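Zinc-finger (Saccharomonospora viridis, PDB 3RMQ) is of unknown function but binds a zinc ion and belongs to a zinc-finger family. Local coordinates at residues V61-L66 with S78-R83. The protein carries 1 engineered substitution. Sequence-based numbering, arbitrary orientation.
With ZN (zinc ion), chain B.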
loop_
_atom_site.group_PDB
_atom_site.type_symbol
_atom_site.label_atom_id
_atom_site.label_comp_id
_atom_site.label_asym_id
_atom_site.label_seq_id
_atom_site.Cartn_x
_atom_site.Cartn_y
_atom_site.Cartn_z
ATOM N N VAL A 61 1.436 -1.058 3.326
ATOM C CA VAL A 61 0.976 -2.362 2.837
ATOM C C VAL A 61 0.936 -2.401 1.302
ATOM O O VAL A 61 1.437 -3.342 0.664
ATOM C CB VAL A 61 -0.420 -2.672 3.416
ATOM C CG1 VAL A 61 -0.944 -3.951 2.826
ATOM C CG2 VAL A 61 -0.293 -2.776 4.976
ATOM N N CYS A 62 0.351 -1.372 0.713
ATOM C CA CYS A 62 0.324 -1.260 -0.748
ATOM C C CYS A 62 1.745 -1.250 -1.348
ATOM O O CYS A 62 1.968 -1.825 -2.420
ATOM C CB CYS A 62 -0.385 0.041 -1.187
ATOM S SG CYS A 62 -2.158 -0.062 -1.194
ATOM N N THR A 63 2.677 -0.556 -0.707
ATOM C CA THR A 63 4.049 -0.434 -1.251
ATOM C C THR A 63 4.712 -1.821 -1.321
ATOM O O THR A 63 5.310 -2.183 -2.323
ATOM C CB THR A 63 4.932 0.524 -0.376
ATOM O OG1 THR A 63 4.339 1.843 -0.311
ATOM C CG2 THR A 63 6.391 0.651 -0.975
ATOM N N ILE A 64 4.599 -2.593 -0.227
ATOM C CA ILE A 64 5.173 -3.935 -0.156
ATOM C C ILE A 64 4.391 -4.870 -1.102
ATOM O O ILE A 64 4.992 -5.680 -1.802
ATOM C CB ILE A 64 5.118 -4.499 1.289
ATOM C CG1 ILE A 64 6.007 -3.677 2.236
ATOM C CG2 ILE A 64 5.484 -6.005 1.328
ATOM C CD1 ILE A 64 7.337 -3.394 1.708
ATOM N N ALA A 65 3.055 -4.773 -1.110
ATOM C CA ALA A 65 2.238 -5.603 -2.033
ATOM C C ALA A 65 2.652 -5.377 -3.496
ATOM O O ALA A 65 2.779 -6.325 -4.271
ATOM C CB ALA A 65 0.781 -5.342 -1.847
ATOM N N LEU A 66 2.874 -4.115 -3.869
ATOM C CA LEU A 66 3.335 -3.769 -5.228
ATOM C C LEU A 66 4.712 -4.383 -5.532
ATOM O O LEU A 66 4.906 -5.052 -6.583
ATOM C CB LEU A 66 3.394 -2.239 -5.378
ATOM C CG LEU A 66 3.870 -1.745 -6.751
ATOM C CD1 LEU A 66 3.034 -2.359 -7.905
ATOM C CD2 LEU A 66 3.820 -0.191 -6.824
ATOM N N SER A 78 12.271 -6.713 1.925
ATOM C CA SER A 78 12.532 -6.471 3.322
ATOM C C SER A 78 13.209 -5.116 3.508
ATOM O O SER A 78 12.800 -4.347 4.382
ATOM C CB SER A 78 13.375 -7.583 3.912
ATOM O OG SER A 78 13.503 -7.359 5.288
ATOM N N ASP A 79 14.220 -4.817 2.685
ATOM C CA ASP A 79 14.911 -3.516 2.724
ATOM C C ASP A 79 13.951 -2.348 2.558
ATOM O O ASP A 79 14.071 -1.334 3.224
ATOM C CB ASP A 79 15.958 -3.427 1.618
ATOM C CG ASP A 79 17.173 -4.265 1.914
ATOM O OD1 ASP A 79 17.331 -4.675 3.093
ATOM O OD2 ASP A 79 17.967 -4.510 0.970
ATOM N N LEU A 80 12.996 -2.516 1.654
ATOM C CA LEU A 80 11.972 -1.525 1.377
ATOM C C LEU A 80 11.105 -1.259 2.631
ATOM O O LEU A 80 10.819 -0.116 2.999
ATOM C CB LEU A 80 11.098 -2.099 0.248
ATOM C CG LEU A 80 9.943 -1.290 -0.292
ATOM C CD1 LEU A 80 10.500 0.045 -0.819
ATOM C CD2 LEU A 80 9.202 -2.078 -1.409
ATOM N N ALA A 81 10.682 -2.333 3.280
ATOM C CA ALA A 81 9.691 -2.250 4.362
ATOM C C ALA A 81 10.289 -1.525 5.550
ATOM O O ALA A 81 9.583 -0.926 6.366
ATOM C CB ALA A 81 9.252 -3.640 4.777
ATOM N N HIS A 82 11.613 -1.567 5.633
ATOM C CA HIS A 82 12.275 -1.056 6.795
ATOM C C HIS A 82 12.041 0.425 6.941
ATOM O O HIS A 82 12.173 0.941 8.033
ATOM C CB HIS A 82 13.762 -1.423 6.799
ATOM C CG HIS A 82 14.029 -2.773 7.394
ATOM N ND1 HIS A 82 13.292 -3.892 7.060
ATOM C CD2 HIS A 82 14.930 -3.182 8.319
ATOM C CE1 HIS A 82 13.736 -4.932 7.742
ATOM N NE2 HIS A 82 14.728 -4.529 8.515
ATOM N N ARG A 83 11.628 1.122 5.888
ATOM C CA ARG A 83 11.442 2.560 6.053
ATOM C C ARG A 83 10.052 3.026 6.501
ATOM O O ARG A 83 9.811 4.233 6.609
ATOM C CB ARG A 83 11.841 3.280 4.778
ATOM C CG ARG A 83 10.811 3.226 3.720
ATOM C CD ARG A 83 11.488 3.318 2.381
ATOM N NE ARG A 83 10.521 3.658 1.355
ATOM C CZ ARG A 83 10.812 3.755 0.069
ATOM N NH1 ARG A 83 9.856 4.069 -0.797
ATOM N NH2 ARG A 83 12.055 3.527 -0.345
HETATM ZN ZN ZN B . -2.996 0.699 0.775
#
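Ile64 reaches from helix 60-69 with its terminal methyl, Ile64 CD1 lying 3.6 Å from CB of Ala81 on helix 74-81 and 3.9 Å from CD2 of Leu80. The ethyl branch carries this reach: chi1 of -65° sets CG1 anti to the carbonyl carbon, and the bend at chi2 (-47°) swings CD1 onto helix 74-81. Ala81 suits its place because a lone methyl lets Ile64 CD1 come almost as close to the backbone, 3.7 Å from Ala81 CA. Leu80 points toward helix 60-69. Its CG extends away from the backbone N (chi1 -179°), and Leu80 CD2 lies 3.9 Å from Thr63 CG2, so the branched end bears on both Thr63 and Ile64, the Thr63 and Leu80 side chains meeting at a slant. Thr63 serves two surroundings: its methyl packs on Leu80, while OG1 bonds to the carbonyl O of Cys59. Within 78-83, Leu80 CD1 sits 3.8 Å above the plane of the Arg83 guanidinium, over its centre. One residue before Thr63, Cys62 SG binds zinc at 2.3 Å, with His17, Cys36 and Cys59 completing the site. Methyl packing thus joins helix 60-69, which supplies one zinc ligand, to helix 74-81, and dispersion and burial of apolar surface, rather than directed polar bonds, hold this contact.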